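Long-range contacts in putative beta-glucosidase (Bifidobacterium adolescentis, PDB 5WAB), which hydrolyses beta-glucosidic linkages as a glycoside hydrolase of family 3, and may also release terminal alpha-L-arabinopyranose from ginsenoside Rb2: residues 549-554 with 578-583; 75-80 with 313-318; 570-575 with 614-619; 536-541 with 651-656. One frame throughout, in Å; residues are numbered along the deposited sequence.

Contact 1 of 4, residues 549-554 with 578-583; sequences ATFAID and VDAAET
The axes of strands 551-554 and 580-583 come no closer than 9.3 Å and diverge by 41° in their N-to-C directions, and no hydrogen bond joins the segments. This is the face-to-face spacing of a beta sandwich, here the fibronectin type III-like domain: strand 551-560 belongs to its three-stranded sheet and strand 580-590 to the four-stranded sheet across the core. The backbones draw together only at the segment starts, where the CA atoms of Ala-549 and Val-578 are 5.3 Å apart. There CB of Ala-549 packs against CB of Ala-580 at 3.6 Å.

The gap is filled by the ring of Phe-551, whose CG stands anti to its carbonyl carbon (chi1 -61°). CB of Glu-582 lies over the ring centre, 3.6 Å from the centroid and only 8° off the normal, a CH-pi contact. At the ring edge and in its plane, CZ meets Ala-580 O at 3.4 Å. An alanine in place of Phe-551 would remove the ring and its CH-pi contact, and is likely to leave CB of Glu-582 poorly packed. Glu-582 bends at chi2, so that OE1 runs back along the ring to within 3.4 Å of Phe-551 CD1. Its OE2 forms a salt bridge with Lys-493 and, through its anti lone pair, accepts the backbone N-H of Thr-583 at 2.9 Å.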
loop_
_atom_site.group_PDB
_atom_site.type_symbol
_atom_site.label_atom_id
_atom_site.label_comp_id
_atom_site.label_asym_id
_atom_site.label_seq_id
_atom_site.Cartn_x
_atom_site.Cartn_y
_atom_site.Cartn_z
ATOM N N ALA A 549 -12.834 -22.184 -4.117
ATOM C CA ALA A 549 -12.126 -23.455 -4.162
ATOM C C ALA A 549 -11.580 -23.813 -2.787
ATOM O O ALA A 549 -11.605 -23.015 -1.849
ATOM C CB ALA A 549 -10.984 -23.403 -5.184
ATOM N N THR A 550 -11.075 -25.039 -2.677
ATOM C CA THR A 550 -10.401 -25.506 -1.476
ATOM C C THR A 550 -8.970 -25.889 -1.823
ATOM O O THR A 550 -8.690 -26.365 -2.928
ATOM C CB THR A 550 -11.126 -26.706 -0.836
ATOM O OG1 THR A 550 -11.192 -27.791 -1.771
ATOM C CG2 THR A 550 -12.530 -26.318 -0.411
ATOM N N PHE A 551 -8.060 -25.663 -0.877
ATOM C CA PHE A 551 -6.644 -25.917 -1.094
ATOM C C PHE A 551 -6.061 -26.656 0.103
ATOM O O PHE A 551 -6.567 -26.560 1.223
ATOM C CB PHE A 551 -5.877 -24.604 -1.353
ATOM C CG PHE A 551 -6.356 -23.861 -2.570
ATOM C CD1 PHE A 551 -7.431 -22.987 -2.487
ATOM C CD2 PHE A 551 -5.751 -24.053 -3.802
ATOM C CE1 PHE A 551 -7.888 -22.312 -3.603
ATOM C CE2 PHE A 551 -6.203 -23.377 -4.926
ATOM C CZ PHE A 551 -7.274 -22.506 -4.826
ATOM N N ALA A 552 -4.987 -27.396 -0.154
ATOM C CA ALA A 552 -4.276 -28.140 0.873
ATOM C C ALA A 552 -2.783 -27.938 0.678
ATOM O O ALA A 552 -2.298 -27.915 -0.458
ATOM C CB ALA A 552 -4.615 -29.634 0.828
ATOM N N ILE A 553 -2.062 -27.788 1.785
ATOM C CA ILE A 553 -0.619 -27.587 1.772
ATOM C C ILE A 553 0.048 -28.781 2.439
ATOM O O ILE A 553 -0.304 -29.147 3.568
ATOM C CB ILE A 553 -0.226 -26.273 2.470
ATOM C CG1 ILE A 553 -0.796 -25.083 1.703
ATOM C CG2 ILE A 553 1.280 -26.152 2.585
ATOM C CD1 ILE A 553 -0.539 -23.765 2.369
ATOM N N ASP A 554 1.000 -29.391 1.741
ATOM C CA ASP A 554 1.794 -30.466 2.315
ATOM C C ASP A 554 3.189 -30.404 1.710
ATOM O O ASP A 554 3.511 -29.494 0.943
ATOM C CB ASP A 554 1.124 -31.828 2.088
ATOM C CG ASP A 554 0.827 -32.105 0.621
ATOM O OD1 ASP A 554 1.226 -31.292 -0.244
ATOM O OD2 ASP A 554 0.200 -33.152 0.334
ATOM N N VAL A 578 -13.187 -26.294 -8.668
ATOM C CA VAL A 578 -13.230 -24.912 -9.126
ATOM C C VAL A 578 -11.807 -24.413 -9.327
ATOM O O VAL A 578 -10.959 -24.562 -8.441
ATOM C CB VAL A 578 -13.984 -24.014 -8.132
ATOM C CG1 VAL A 578 -13.989 -22.568 -8.625
ATOM C CG2 VAL A 578 -15.399 -24.543 -7.917
ATOM N N ASP A 579 -11.556 -23.811 -10.484
ATOM C CA ASP A 579 -10.274 -23.169 -10.746
ATOM C C ASP A 579 -10.198 -21.867 -9.957
ATOM O O ASP A 579 -11.084 -21.012 -10.076
ATOM C CB ASP A 579 -10.109 -22.904 -12.244
ATOM C CG ASP A 579 -10.254 -24.168 -13.092
ATOM O OD1 ASP A 579 -10.275 -25.282 -12.526
ATOM O OD2 ASP A 579 -10.351 -24.046 -14.332
ATOM N N ALA A 580 -9.164 -21.725 -9.128
ATOM C CA ALA A 580 -9.015 -20.535 -8.299
ATOM C C ALA A 580 -7.559 -20.398 -7.876
ATOM O O ALA A 580 -6.763 -21.329 -8.005
ATOM C CB ALA A 580 -9.936 -20.586 -7.075
ATOM N N ALA A 581 -7.228 -19.221 -7.347
ATOM C CA ALA A 581 -5.878 -18.907 -6.906
ATOM C C ALA A 581 -5.786 -18.927 -5.385
ATOM O O ALA A 581 -6.726 -18.550 -4.680
ATOM C CB ALA A 581 -5.434 -17.538 -7.428
ATOM N N GLU A 582 -4.624 -19.341 -4.888
ATOM C CA GLU A 582 -4.329 -19.368 -3.462
ATOM C C GLU A 582 -3.029 -18.623 -3.211
ATOM O O GLU A 582 -2.091 -18.712 -4.007
ATOM C CB GLU A 582 -4.219 -20.816 -2.954
ATOM C CG GLU A 582 -3.842 -20.974 -1.486
ATOM C CD GLU A 582 -4.885 -20.418 -0.541
ATOM O OE1 GLU A 582 -5.761 -21.193 -0.097
ATOM O OE2 GLU A 582 -4.837 -19.204 -0.251
ATOM N N THR A 583 -2.974 -17.884 -2.110
ATOM C CA THR A 583 -1.791 -17.113 -1.757
ATOM C C THR A 583 -1.164 -17.724 -0.511
ATOM O O THR A 583 -1.663 -17.530 0.602
ATOM C CB THR A 583 -2.138 -15.644 -1.537
ATOM O OG1 THR A 583 -2.653 -15.097 -2.755
ATOM C CG2 THR A 583 -0.897 -14.861 -1.120
#

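Contact 2 of 4, residues 75-80 with 313-318; sequences AGLSSS and IESMVL
Two type I beta turns, Leu-77 to Ser-80 and Ile-313 to Met-316, pack against each other where the N-terminal TIM-barrel-type domain meets the C-terminal domain of the family 3 fold. No direct hydrogen bond joins the segments; within the first, Leu-77 O accepts both the backbone N and OG of Ser-80, and the OG bond, at 2.7 Å, runs nearly along the C=O axis. That OG occupies the crowded position between its own backbone N and carbonyl carbon.

Between the turns the direct contacts are non-bonded. Ser-315 brings its CA to 3.2 Å from Gly-76 O, a CA-H...O contact, while its OG is hydrogen-bonded to Ala-311 O. CB of Ser-80 rests 3.8 Å from CB of Glu-314, and Val-317 CG2 touches Ser-79 OG at 3.5 Å.

Charge ties the site to a third domain: the extended Glu-314 side chain forms a salt bridge through OE1 with Lys-607 of strand 601-610, and its OE2 bonds to Gln-310 NE2. Lys-607 NZ also bonds to Ser-80 O, so one ammonium group serves both segments. Water supplies the remaining link, donating to Glu-314 O at 2.7 Å and, weakly, to Ser-79 O at 3.4 Å.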
loop_
_atom_site.group_PDB
_atom_site.type_symbol
_atom_site.label_atom_id
_atom_site.label_comp_id
_atom_site.label_asym_id
_atom_site.label_seq_id
_atom_site.Cartn_x
_atom_site.Cartn_y
_atom_site.Cartn_z
ATOM N N ALA A 75 -5.601 0.426 -1.670
ATOM C CA ALA A 75 -6.309 -0.274 -0.599
ATOM C C ALA A 75 -7.051 -1.492 -1.125
ATOM O O ALA A 75 -7.298 -2.444 -0.374
ATOM C CB ALA A 75 -7.282 0.664 0.109
ATOM N N GLY A 76 -7.442 -1.464 -2.395
ATOM C CA GLY A 76 -8.031 -2.616 -3.042
ATOM C C GLY A 76 -6.982 -3.500 -3.682
ATOM O O GLY A 76 -6.959 -4.711 -3.446
ATOM N N LEU A 77 -6.094 -2.901 -4.481
ATOM C CA LEU A 77 -5.119 -3.688 -5.230
ATOM C C LEU A 77 -4.167 -4.446 -4.318
ATOM O O LEU A 77 -3.639 -5.490 -4.717
ATOM C CB LEU A 77 -4.325 -2.784 -6.181
ATOM C CG LEU A 77 -3.525 -3.501 -7.274
ATOM C CD1 LEU A 77 -4.426 -4.471 -8.028
ATOM C CD2 LEU A 77 -2.917 -2.507 -8.241
ATOM N N SER A 78 -3.967 -3.972 -3.090
ATOM C CA SER A 78 -3.140 -4.691 -2.133
ATOM C C SER A 78 -3.731 -6.031 -1.728
ATOM O O SER A 78 -3.020 -6.844 -1.131
ATOM C CB SER A 78 -2.922 -3.836 -0.891
ATOM O OG SER A 78 -4.158 -3.502 -0.279
ATOM N N SER A 79 -5.005 -6.278 -2.021
ATOM C CA SER A 79 -5.597 -7.578 -1.748
ATOM C C SER A 79 -5.111 -8.659 -2.704
ATOM O O SER A 79 -5.321 -9.844 -2.429
ATOM C CB SER A 79 -7.122 -7.472 -1.811
ATOM O OG SER A 79 -7.593 -6.419 -0.985
ATOM N N SER A 80 -4.478 -8.280 -3.814
ATOM C CA SER A 80 -4.086 -9.237 -4.845
ATOM C C SER A 80 -2.861 -10.059 -4.460
ATOM O O SER A 80 -2.744 -11.211 -4.892
ATOM C CB SER A 80 -3.810 -8.503 -6.155
ATOM O OG SER A 80 -2.691 -7.646 -6.005
ATOM N N ILE A 313 -10.800 -7.412 -10.250
ATOM C CA ILE A 313 -11.195 -8.738 -9.780
ATOM C C ILE A 313 -10.376 -9.144 -8.561
ATOM O O ILE A 313 -10.914 -9.642 -7.564
ATOM C CB ILE A 313 -11.060 -9.769 -10.915
ATOM C CG1 ILE A 313 -12.114 -9.517 -11.992
ATOM C CG2 ILE A 313 -11.154 -11.177 -10.373
ATOM C CD1 ILE A 313 -12.092 -10.528 -13.110
ATOM N N GLU A 314 -9.062 -8.936 -8.621
ATOM C CA GLU A 314 -8.173 -9.352 -7.544
ATOM C C GLU A 314 -8.075 -8.337 -6.410
ATOM O O GLU A 314 -7.217 -8.485 -5.534
ATOM C CB GLU A 314 -6.797 -9.667 -8.119
ATOM C CG GLU A 314 -6.870 -10.760 -9.159
ATOM C CD GLU A 314 -5.532 -11.388 -9.457
ATOM O OE1 GLU A 314 -4.670 -11.438 -8.555
ATOM O OE2 GLU A 314 -5.348 -11.835 -10.604
ATOM N N SER A 315 -8.945 -7.333 -6.379
ATOM C CA SER A 315 -8.979 -6.383 -5.282
ATOM C C SER A 315 -10.052 -6.711 -4.253
ATOM O O SER A 315 -10.186 -5.979 -3.270
ATOM C CB SER A 315 -9.198 -4.969 -5.819
ATOM O OG SER A 315 -8.082 -4.557 -6.586
ATOM N N MET A 316 -10.804 -7.794 -4.448
ATOM C CA MET A 316 -11.890 -8.178 -3.556
ATOM C C MET A 316 -11.443 -9.282 -2.609
ATOM O O MET A 316 -10.759 -10.225 -3.019
ATOM C CB MET A 316 -13.092 -8.671 -4.352
ATOM C CG MET A 316 -13.405 -7.849 -5.564
ATOM S SD MET A 316 -14.823 -8.535 -6.412
ATOM C CE MET A 316 -14.705 -7.666 -7.968
ATOM N N VAL A 317 -11.856 -9.173 -1.349
ATOM C CA VAL A 317 -11.629 -10.202 -0.338
ATOM C C VAL A 317 -12.982 -10.758 0.090
ATOM O O VAL A 317 -13.873 -9.997 0.490
ATOM C CB VAL A 317 -10.859 -9.655 0.872
ATOM C CG1 VAL A 317 -10.592 -10.771 1.872
ATOM C CG2 VAL A 317 -9.572 -8.992 0.429
ATOM N N LEU A 318 -13.145 -12.079 -0.016
ATOM C CA LEU A 318 -14.337 -12.768 0.473
ATOM C C LEU A 318 -14.169 -13.055 1.961
ATOM O O LEU A 318 -13.335 -13.881 2.350
ATOM C CB LEU A 318 -14.568 -14.060 -0.307
ATOM C CG LEU A 318 -15.830 -14.871 0.002
ATOM C CD1 LEU A 318 -17.063 -13.994 -0.031
ATOM C CD2 LEU A 318 -15.979 -16.031 -0.973
HETATM O O HOH W 1 -7.005 -11.150 -5.096
#

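Contact 3 of 4, residues 570-575 with 614-619; sequences ATVTNT and ESAEIT
The carboxamide of Asn-574 is held by hydrogen bonds from ND2 to Val-578 O and Leu-610 O and between OD1 and Ser-576 OG. It stands at one end of an antiparallel ribbon whose two faces differ in character: Thr-571, Thr-573, Ser-615 and Glu-617 project from one, Ala-570, Val-572, Ala-616 and Ile-618 from the other. Thr-571 and Glu-617 form a non-hydrogen-bonded pair on the polar face.

The axes of 570-574 and 615-619 approach to 4.7 Å, their N-to-C directions 158° apart. Ala-570 and Ile-618 form a hydrogen-bonded pair, bonded in both directions, with Ile-618 N to Ala-570 O at 2.9 Å and an N-H...O angle of 172°. Val-572 and Ala-616 form the next such pair, through Val-572 N to Ala-616 O at 3.0 Å and Ala-616 N to Val-572 O at 2.9 Å. A further bond, Asn-574 N to Glu-614 O at 2.8 Å, ends the ladder.

On the apolar face Val-572 CG1 reaches Ile-618 CD1 at 4.2 Å, and both residues touch Val-584 of the opposing sheet of the fibronectin type III-like sandwich. On the other face Thr-573 OG1 lies 3.3 Å from Ser-615 CB. Methyl groups toward the core and hydroxyls with a carboxylate on the opposite face give the ribbon an amphipathic character, consistent with a sandwich sheet that has one face on the core and the other turned outward, while the backbone bonds set its register.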
loop_
_atom_site.group_PDB
_atom_site.type_symbol
_atom_site.label_atom_id
_atom_site.label_comp_id
_atom_site.label_asym_id
_atom_site.label_seq_id
_atom_site.Cartn_x
_atom_site.Cartn_y
_atom_site.Cartn_z
ATOM N N ALA A 570 7.409 -26.058 -0.366
ATOM C CA ALA A 570 6.062 -26.513 -0.042
ATOM C C ALA A 570 5.270 -26.797 -1.313
ATOM O O ALA A 570 5.555 -26.247 -2.379
ATOM C CB ALA A 570 5.329 -25.477 0.809
ATOM N N THR A 571 4.241 -27.639 -1.176
ATOM C CA THR A 571 3.318 -27.957 -2.262
ATOM C C THR A 571 1.915 -27.498 -1.891
ATOM O O THR A 571 1.420 -27.817 -0.803
ATOM C CB THR A 571 3.269 -29.459 -2.554
ATOM O OG1 THR A 571 4.562 -29.928 -2.950
ATOM C CG2 THR A 571 2.272 -29.735 -3.687
ATOM N N VAL A 572 1.262 -26.780 -2.798
ATOM C CA VAL A 572 -0.117 -26.350 -2.617
ATOM C C VAL A 572 -0.956 -27.002 -3.708
ATOM O O VAL A 572 -0.535 -27.070 -4.869
ATOM C CB VAL A 572 -0.238 -24.812 -2.644
ATOM C CG1 VAL A 572 0.423 -24.246 -3.887
ATOM C CG2 VAL A 572 -1.694 -24.375 -2.548
ATOM N N THR A 573 -2.138 -27.490 -3.338
ATOM C CA THR A 573 -2.956 -28.292 -4.240
ATOM C C THR A 573 -4.398 -27.810 -4.202
ATOM O O THR A 573 -4.955 -27.593 -3.121
ATOM C CB THR A 573 -2.890 -29.772 -3.856
ATOM O OG1 THR A 573 -1.520 -30.179 -3.752
ATOM C CG2 THR A 573 -3.596 -30.628 -4.897
ATOM N N ASN A 574 -4.990 -27.613 -5.379
ATOM C CA ASN A 574 -6.413 -27.302 -5.482
ATOM C C ASN A 574 -7.197 -28.605 -5.354
ATOM O O ASN A 574 -7.214 -29.421 -6.281
ATOM C CB ASN A 574 -6.714 -26.598 -6.800
ATOM C CG ASN A 574 -8.136 -26.068 -6.871
ATOM O OD1 ASN A 574 -9.042 -26.572 -6.203
ATOM N ND2 ASN A 574 -8.339 -25.050 -7.693
ATOM N N THR A 575 -7.846 -28.802 -4.206
ATOM C CA THR A 575 -8.563 -30.033 -3.900
ATOM C C THR A 575 -10.055 -29.941 -4.201
ATOM O O THR A 575 -10.842 -30.693 -3.618
ATOM C CB THR A 575 -8.357 -30.407 -2.432
ATOM O OG1 THR A 575 -8.858 -29.353 -1.598
ATOM C CG2 THR A 575 -6.876 -30.621 -2.134
ATOM N N GLU A 614 -5.135 -29.521 -9.725
ATOM C CA GLU A 614 -3.726 -29.250 -9.966
ATOM C C GLU A 614 -2.987 -28.952 -8.671
ATOM O O GLU A 614 -3.565 -28.487 -7.683
ATOM C CB GLU A 614 -3.541 -28.076 -10.923
ATOM C CG GLU A 614 -3.799 -28.399 -12.379
ATOM C CD GLU A 614 -3.206 -27.356 -13.311
ATOM O OE1 GLU A 614 -2.607 -26.376 -12.809
ATOM O OE2 GLU A 614 -3.334 -27.523 -14.543
ATOM N N SER A 615 -1.687 -29.233 -8.689
ATOM C CA SER A 615 -0.800 -28.928 -7.585
ATOM C C SER A 615 0.397 -28.167 -8.124
ATOM O O SER A 615 0.686 -28.190 -9.321
ATOM C CB SER A 615 -0.333 -30.194 -6.859
ATOM O OG SER A 615 0.526 -30.963 -7.683
ATOM N N ALA A 616 1.091 -27.485 -7.224
ATOM C CA ALA A 616 2.248 -26.696 -7.611
ATOM C C ALA A 616 3.260 -26.690 -6.479
ATOM O O ALA A 616 2.895 -26.571 -5.304
ATOM C CB ALA A 616 1.862 -25.260 -7.965
ATOM N N GLU A 617 4.534 -26.791 -6.842
ATOM C CA GLU A 617 5.614 -26.715 -5.871
ATOM C C GLU A 617 6.174 -25.301 -5.871
ATOM O O GLU A 617 6.590 -24.793 -6.922
ATOM C CB GLU A 617 6.727 -27.711 -6.181
ATOM C CG GLU A 617 7.743 -27.780 -5.094
ATOM C CD GLU A 617 7.203 -28.626 -3.980
ATOM O OE1 GLU A 617 6.112 -29.149 -4.156
ATOM O OE2 GLU A 617 7.851 -28.795 -2.944
ATOM N N ILE A 618 6.199 -24.673 -4.695
ATOM C CA ILE A 618 6.645 -23.293 -4.584
ATOM C C ILE A 618 7.748 -23.229 -3.541
ATOM O O ILE A 618 7.761 -24.000 -2.576
ATOM C CB ILE A 618 5.501 -22.331 -4.216
ATOM C CG1 ILE A 618 4.695 -22.871 -3.048
ATOM C CG2 ILE A 618 4.576 -22.133 -5.410
ATOM C CD1 ILE A 618 3.663 -21.906 -2.536
ATOM N N THR A 619 8.676 -22.293 -3.733
ATOM C CA THR A 619 9.809 -22.138 -2.835
ATOM C C THR A 619 9.907 -20.700 -2.345
ATOM O O THR A 619 9.480 -19.763 -3.023
ATOM C CB THR A 619 11.142 -22.542 -3.497
ATOM O OG1 THR A 619 11.368 -21.727 -4.650
ATOM C CG2 THR A 619 11.120 -24.008 -3.910
#

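Contact 4 of 4, residues 536-541 with 651-656; sequences KAVDYP and SSRDIA
Arg-653 reaches from the fibronectin type III-like sandwich to the C-terminal domain of the family 3 fold, its chain extended from CG to NE and laid across segment 536-541. It stands in the tight turn that leads from strand 642-648 to strand 654-663, a type I beta turn from Ser-651 to Asp-654. Within it Ser-651 OG accepts the N-H of Arg-653 at 3.3 Å, nearly straight at 175°: an ST turn that fixes the backbone from which the side chain springs.

The guanidinium meets its partners in two directions. End-on, NH1 and NH2 both grip one acceptor, Lys-536 O. The NH2 bond is the shorter, 2.8 Å, and lies nearly along the C=O axis; the NH1 bond, 3.2 Å, falls on a lone pair in the carbonyl plane. The carbonyl oxygen is only 6° out of the guanidinium plane, yet the NH2 bond is the straighter and the NH1 bond is bent to 136° at its hydrogen. Over one face, Val-538 CG2 sits above the centre, 3.7 Å from Arg-653 CZ. NH2 also forms a salt bridge with Asp-532, which would tend to stabilise the charge. A leucine in place of Arg-653 would lose both bonds to Lys-536 O and the Asp-532 salt bridge, and would probably loosen this domain junction.

Pro-541 packs alongside the aliphatic part, its CB 3.9 Å from Arg-653 CD. The proline also meets the serines: CG lies 3.7 Å from Ser-651 OG, and CB is 3.6 Å from Ser-652 OG, which is itself hydrogen-bonded to Phe-542 O.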
loop_
_atom_site.group_PDB
_atom_site.type_symbol
_atom_site.label_atom_id
_atom_site.label_comp_id
_atom_site.label_asym_id
_atom_site.label_seq_id
_atom_site.Cartn_x
_atom_site.Cartn_y
_atom_site.Cartn_z
ATOM N N LYS A 536 -4.856 -11.352 21.113
ATOM C CA LYS A 536 -6.044 -10.515 21.049
ATOM C C LYS A 536 -6.938 -10.977 19.909
ATOM O O LYS A 536 -6.455 -11.326 18.828
ATOM C CB LYS A 536 -5.662 -9.048 20.845
ATOM C CG LYS A 536 -4.722 -8.482 21.898
ATOM C CD LYS A 536 -5.356 -8.461 23.278
ATOM C CE LYS A 536 -4.415 -7.854 24.320
ATOM N NZ LYS A 536 -4.997 -7.909 25.698
ATOM N N ALA A 537 -8.243 -10.982 20.155
ATOM C CA ALA A 537 -9.184 -11.314 19.099
ATOM C C ALA A 537 -9.267 -10.187 18.078
ATOM O O ALA A 537 -9.116 -9.006 18.402
ATOM C CB ALA A 537 -10.569 -11.594 19.677
ATOM N N VAL A 538 -9.479 -10.573 16.823
ATOM C CA VAL A 538 -9.753 -9.645 15.738
ATOM C C VAL A 538 -10.950 -10.182 14.972
ATOM O O VAL A 538 -11.326 -11.349 15.098
ATOM C CB VAL A 538 -8.547 -9.460 14.795
ATOM C CG1 VAL A 538 -7.397 -8.796 15.532
ATOM C CG2 VAL A 538 -8.119 -10.809 14.229
ATOM N N ASP A 539 -11.558 -9.309 14.173
ATOM C CA ASP A 539 -12.683 -9.749 13.358
ATOM C C ASP A 539 -12.197 -10.612 12.199
ATOM O O ASP A 539 -12.645 -11.751 12.029
ATOM C CB ASP A 539 -13.474 -8.542 12.854
ATOM C CG ASP A 539 -14.905 -8.889 12.507
ATOM O OD1 ASP A 539 -15.334 -10.028 12.793
ATOM O OD2 ASP A 539 -15.603 -8.022 11.944
ATOM N N TYR A 540 -11.263 -10.092 11.399
ATOM C CA TYR A 540 -10.662 -10.865 10.325
ATOM C C TYR A 540 -9.164 -10.572 10.303
ATOM O O TYR A 540 -8.761 -9.392 10.287
ATOM C CB TYR A 540 -11.317 -10.540 8.980
ATOM C CG TYR A 540 -12.803 -10.841 8.970
ATOM C CD1 TYR A 540 -13.277 -12.104 8.632
ATOM C CD2 TYR A 540 -13.731 -9.867 9.329
ATOM C CE1 TYR A 540 -14.640 -12.385 8.638
ATOM C CE2 TYR A 540 -15.091 -10.138 9.337
ATOM C CZ TYR A 540 -15.540 -11.398 8.992
ATOM O OH TYR A 540 -16.891 -11.668 8.999
ATOM N N PRO A 541 -8.321 -11.601 10.323
ATOM C CA PRO A 541 -6.882 -11.382 10.487
ATOM C C PRO A 541 -6.195 -10.985 9.188
ATOM O O PRO A 541 -6.700 -11.184 8.082
ATOM C CB PRO A 541 -6.374 -12.745 10.967
ATOM C CG PRO A 541 -7.306 -13.717 10.317
ATOM C CD PRO A 541 -8.659 -13.036 10.271
ATOM N N SER A 651 -2.839 -17.567 5.845
ATOM C CA SER A 651 -3.305 -16.483 6.695
ATOM C C SER A 651 -2.362 -16.389 7.885
ATOM O O SER A 651 -1.708 -17.368 8.249
ATOM C CB SER A 651 -4.748 -16.719 7.152
ATOM O OG SER A 651 -5.166 -15.769 8.110
ATOM N N SER A 652 -2.339 -15.212 8.518
ATOM C CA SER A 652 -1.567 -15.042 9.745
ATOM C C SER A 652 -2.111 -15.878 10.897
ATOM O O SER A 652 -1.408 -16.064 11.896
ATOM C CB SER A 652 -1.529 -13.566 10.144
ATOM O OG SER A 652 -2.833 -13.084 10.417
ATOM N N ARG A 653 -3.343 -16.376 10.784
ATOM C CA ARG A 653 -3.934 -17.260 11.784
ATOM C C ARG A 653 -4.472 -18.534 11.135
ATOM O O ARG A 653 -5.397 -19.161 11.655
ATOM C CB ARG A 653 -5.029 -16.534 12.566
ATOM C CG ARG A 653 -4.530 -15.266 13.252
ATOM C CD ARG A 653 -5.546 -14.691 14.200
ATOM N NE ARG A 653 -5.038 -13.492 14.856
ATOM C CZ ARG A 653 -5.594 -12.931 15.925
ATOM N NH1 ARG A 653 -6.679 -13.459 16.474
ATOM N NH2 ARG A 653 -5.056 -11.842 16.454
ATOM N N ASP A 654 -3.905 -18.915 9.980
ATOM C CA ASP A 654 -4.203 -20.166 9.274
ATOM C C ASP A 654 -2.861 -20.751 8.848
ATOM O O ASP A 654 -2.463 -20.658 7.688
ATOM C CB ASP A 654 -5.116 -19.955 8.064
ATOM C CG ASP A 654 -6.561 -19.734 8.449
ATOM O OD1 ASP A 654 -7.205 -20.707 8.894
ATOM O OD2 ASP A 654 -7.054 -18.593 8.305
ATOM N N ILE A 655 -2.165 -21.363 9.793
ATOM C CA ILE A 655 -0.859 -21.951 9.529
ATOM C C ILE A 655 -1.054 -23.426 9.218
ATOM O O ILE A 655 -1.703 -24.155 9.979
ATOM C CB ILE A 655 0.087 -21.756 10.722
ATOM C CG1 ILE A 655 0.229 -20.265 11.048
ATOM C CG2 ILE A 655 1.437 -22.395 10.433
ATOM C CD1 ILE A 655 0.677 -19.423 9.871
ATOM N N ALA A 656 -0.513 -23.864 8.085
ATOM C CA ALA A 656 -0.669 -25.251 7.675
ATOM C C ALA A 656 0.441 -26.133 8.220
ATOM O O ALA A 656 0.187 -27.276 8.607
ATOM C CB ALA A 656 -0.717 -25.349 6.148
#

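In the fold
From the N terminus, contact 2 comes first: residues 75-80 wait through the 232 residues up to 313-318, closing a long loop that joins the barrel domain to the C-terminal domain. The other three all lie later in the chain. Contact 4 opens at 536-541 and does not close until 651-656, so its span encloses contacts 1 and 3 and ties the C-terminal domain to the turn before strand 654-663 of the sandwich. Contacts 1 and 3 cross: 549-554 and 570-575 open before 578-583 and 614-619 close. Their centres are about 8 Å apart. Contact 1 couples the two sheets, contact 3 builds one of them, and Ile-553 packs on Ala-656 where contacts 1 and 4 touch.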